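Local coordinates for germination-specific N-acetylmuramoyl-L-alanine amidase, Autolysin (Clostridioides difficile, PDB 7RAG), which probably hydrolyses the amide bond between N-acetylmuramic acid and L-alanine in peptidoglycan, acting as a zinc-dependent amidase that works with the GerS lipoprotein, at residues T39-I44 against S107-A112. Sequence-based numbering, arbitrary orientation.
Sequences TSEKDI and SIHLNA. With ZN (zinc ion), chain C.
E41 CG lies anti to its own carbonyl carbon (chi1 -83°) and CD is anti to CA, an extended chain that carries the carboxylate from segment 39-44 to strand 104-111; in H109, CG is likewise anti to the carbonyl carbon, and the two groups meet at one zinc ion. E41 OE1 binds the zinc at 2.1 Å and H109 ND1, an imidazole nitrogen well suited to zinc, binds it at 2.3 Å. H25 supplies the third protein ligand through NE2, its ring steeply inclined to that of H109. Glutamate suits its place because a single carboxylate can hold the metal and still accept bonds from the protein. The backbone N of L110 donates to E41 OE1 over 3.2 Å, nearly straight at 166° but from well above the carboxylate plane, while OE2 accepts from the backbone N of A32. Zinc and two backbone N-H groups together should limit rotation of the carboxylate. The arrangement is the His-Glu-His zinc site of the Amidase_3 family, set in a mixed sheet flanked by helices: H109 comes from near the C-terminal end of strand 104-111, H25 from just beyond the neighbouring parallel strand 18-23. Beside the metal, L110 turns its apolar, branched chain, suited to a buried place, toward E41 and I44. Its CB packs 3.7 Å from E41 CG, the two side chains running past each other in opposite directions, and both its methyls, CD1 and CD2, reach I44 CG2 at 3.8 Å, those chains crossing at about a right angle. Branched, apolar I44 suits this buried seam.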
ATOM      1  N   THR B  39     -22.338 -38.292  -2.687  1.00102.44           N
ATOM      2  CA  THR B  39     -22.102 -36.878  -2.934  1.00 95.54           C
ATOM      3  C   THR B  39     -22.103 -36.602  -4.435  1.00 90.48           C
ATOM      4  O   THR B  39     -21.548 -37.382  -5.214  1.00 95.10           O
ATOM      5  CB  THR B  39     -20.764 -36.477  -2.309  1.00 92.50           C
ATOM      6  OG1 THR B  39     -20.755 -36.878  -0.931  1.00 95.14           O
ATOM      7  CG2 THR B  39     -20.543 -34.990  -2.408  1.00 86.01           C
ATOM      8  N   SER B  40     -22.728 -35.497  -4.843  1.00 82.10           N
ATOM      9  CA  SER B  40     -22.904 -35.184  -6.257  1.00 81.20           C
ATOM     10  C   SER B  40     -22.366 -33.789  -6.574  1.00 78.35           C
ATOM     11  O   SER B  40     -22.076 -32.993  -5.675  1.00 81.00           O
ATOM     12  CB  SER B  40     -24.379 -35.270  -6.658  1.00 78.46           C
ATOM     13  OG  SER B  40     -25.084 -34.156  -6.138  1.00 80.90           O
ATOM     14  N   GLU B  41     -22.252 -33.490  -7.876  1.00 73.54           N
ATOM     15  CA  GLU B  41     -21.820 -32.161  -8.310  1.00 70.27           C
ATOM     16  C   GLU B  41     -22.872 -31.096  -8.022  1.00 66.30           C
ATOM     17  O   GLU B  41     -22.535 -30.012  -7.546  1.00 63.72           O
ATOM     18  CB  GLU B  41     -21.513 -32.145  -9.803  1.00 70.62           C
ATOM     19  CG  GLU B  41     -20.154 -32.620 -10.247  1.00 74.36           C
ATOM     20  CD  GLU B  41     -19.977 -32.439 -11.751  1.00 72.94           C
ATOM     21  OE1 GLU B  41     -20.031 -31.280 -12.221  1.00 67.85           O
ATOM     22  OE2 GLU B  41     -19.814 -33.453 -12.464  1.00 76.40           O
ATOM     23  N   LYS B  42     -24.150 -31.386  -8.311  1.00 65.60           N
ATOM     24  CA  LYS B  42     -25.241 -30.406  -8.221  1.00 67.70           C
ATOM     25  C   LYS B  42     -25.100 -29.455  -7.040  1.00 68.64           C
ATOM     26  O   LYS B  42     -24.990 -28.231  -7.205  1.00 65.77           O
ATOM     27  CB  LYS B  42     -26.590 -31.121  -8.060  1.00 74.15           C
ATOM     28  CG  LYS B  42     -27.172 -31.759  -9.276  1.00 74.00           C
ATOM     29  CD  LYS B  42     -28.682 -32.033  -9.086  1.00 74.46           C
ATOM     30  CE  LYS B  42     -29.025 -32.600  -7.717  1.00 76.29           C
ATOM     31  NZ  LYS B  42     -30.485 -32.956  -7.604  1.00 73.75           N
ATOM     32  N   ASP B  43     -25.064 -30.040  -5.840  1.00 67.46           N
ATOM     33  CA  ASP B  43     -25.165 -29.293  -4.598  1.00 71.35           C
ATOM     34  C   ASP B  43     -23.888 -28.531  -4.291  1.00 66.14           C
ATOM     35  O   ASP B  43     -23.945 -27.383  -3.842  1.00 68.16           O
ATOM     36  CB  ASP B  43     -25.523 -30.246  -3.459  1.00 78.41           C
ATOM     37  CG  ASP B  43     -26.753 -31.097  -3.781  1.00 89.68           C
ATOM     38  OD1 ASP B  43     -27.770 -30.517  -4.246  1.00 85.38           O
ATOM     39  OD2 ASP B  43     -26.700 -32.341  -3.589  1.00 97.20           O
ATOM     40  N   ILE B  44     -22.730 -29.137  -4.551  1.00 65.55           N
ATOM     41  CA  ILE B  44     -21.469 -28.430  -4.347  1.00 62.45           C
ATOM     42  C   ILE B  44     -21.328 -27.262  -5.326  1.00 59.30           C
ATOM     43  O   ILE B  44     -20.906 -26.160  -4.944  1.00 62.23           O
ATOM     44  CB  ILE B  44     -20.300 -29.426  -4.445  1.00 66.52           C
ATOM     45  CG1 ILE B  44     -20.368 -30.398  -3.260  1.00 68.56           C
ATOM     46  CG2 ILE B  44     -18.958 -28.697  -4.503  1.00 63.57           C
ATOM     47  CD1 ILE B  44     -19.166 -31.287  -3.117  1.00 74.94           C
ATOM     48  N   SER B 107     -18.640 -20.683 -15.210  1.00 52.86           N
ATOM     49  CA  SER B 107     -19.336 -21.935 -14.973  1.00 47.98           C
ATOM     50  C   SER B 107     -18.573 -22.718 -13.911  1.00 51.78           C
ATOM     51  O   SER B 107     -17.345 -22.829 -13.989  1.00 48.75           O
ATOM     52  CB  SER B 107     -19.435 -22.724 -16.269  1.00 48.79           C
ATOM     53  OG  SER B 107     -20.189 -23.898 -16.058  1.00 55.32           O
ATOM     54  N   ILE B 108     -19.294 -23.231 -12.911  1.00 49.37           N
ATOM     55  CA  ILE B 108     -18.715 -23.967 -11.786  1.00 50.66           C
ATOM     56  C   ILE B 108     -19.158 -25.431 -11.867  1.00 54.80           C
ATOM     57  O   ILE B 108     -20.353 -25.737 -11.719  1.00 52.08           O
ATOM     58  CB  ILE B 108     -19.144 -23.364 -10.442  1.00 52.46           C
ATOM     59  CG1 ILE B 108     -18.862 -21.857 -10.386  1.00 46.94           C
ATOM     60  CG2 ILE B 108     -18.510 -24.153  -9.281  1.00 50.29           C
ATOM     61  CD1 ILE B 108     -17.415 -21.521 -10.291  1.00 47.85           C
ATOM     62  N   HIS B 109     -18.193 -26.331 -12.063  1.00 51.29           N
ATOM     63  CA  HIS B 109     -18.413 -27.773 -12.106  1.00 59.70           C
ATOM     64  C   HIS B 109     -17.429 -28.465 -11.159  1.00 60.58           C
ATOM     65  O   HIS B 109     -16.682 -27.823 -10.420  1.00 59.31           O
ATOM     66  CB  HIS B 109     -18.262 -28.337 -13.534  1.00 61.32           C
ATOM     67  CG  HIS B 109     -19.415 -28.031 -14.444  1.00 59.46           C
ATOM     68  ND1 HIS B 109     -20.265 -29.003 -14.917  1.00 59.77           N
ATOM     69  CD2 HIS B 109     -19.859 -26.865 -14.968  1.00 57.47           C
ATOM     70  CE1 HIS B 109     -21.180 -28.455 -15.694  1.00 54.73           C
ATOM     71  NE2 HIS B 109     -20.960 -27.156 -15.738  1.00 50.35           N
ATOM     72  N   LEU B 110     -17.450 -29.798 -11.179  1.00 63.88           N
ATOM     73  CA  LEU B 110     -16.439 -30.630 -10.545  1.00 64.48           C
ATOM     74  C   LEU B 110     -16.106 -31.756 -11.508  1.00 71.03           C
ATOM     75  O   LEU B 110     -16.845 -32.019 -12.459  1.00 76.25           O
ATOM     76  CB  LEU B 110     -16.918 -31.226  -9.211  1.00 68.52           C
ATOM     77  CG  LEU B 110     -17.658 -30.381  -8.172  1.00 65.24           C
ATOM     78  CD1 LEU B 110     -18.273 -31.295  -7.143  1.00 67.82           C
ATOM     79  CD2 LEU B 110     -16.714 -29.390  -7.496  1.00 63.33           C
ATOM     80  N   ASN B 111     -14.997 -32.436 -11.257  1.00 72.89           N
ATOM     81  CA  ASN B 111     -14.574 -33.538 -12.106  1.00 71.60           C
ATOM     82  C   ASN B 111     -14.646 -34.844 -11.329  1.00 79.42           C
ATOM     83  O   ASN B 111     -14.772 -34.855 -10.101  1.00 79.93           O
ATOM     84  CB  ASN B 111     -13.154 -33.303 -12.630  1.00 76.16           C
ATOM     85  CG  ASN B 111     -12.909 -33.957 -13.990  1.00 84.34           C
ATOM     86  OD1 ASN B 111     -13.808 -34.586 -14.562  1.00 85.37           O
ATOM     87  ND2 ASN B 111     -11.694 -33.794 -14.520  1.00 77.94           N
ATOM     88  N   ALA B 112     -14.576 -35.955 -12.067  1.00 87.93           N
ATOM     89  CA  ALA B 112     -14.447 -37.284 -11.460  1.00 91.35           C
ATOM     90  C   ALA B 112     -13.941 -38.250 -12.513  1.00 90.43           C
ATOM     91  O   ALA B 112     -14.556 -38.386 -13.574  1.00 88.70           O
ATOM     92  CB  ALA B 112     -15.769 -37.781 -10.879  1.00 85.96           C
TER
HETATM   93 ZN    ZN C 301     -20.133 -31.195 -14.331  1.00 64.26          ZN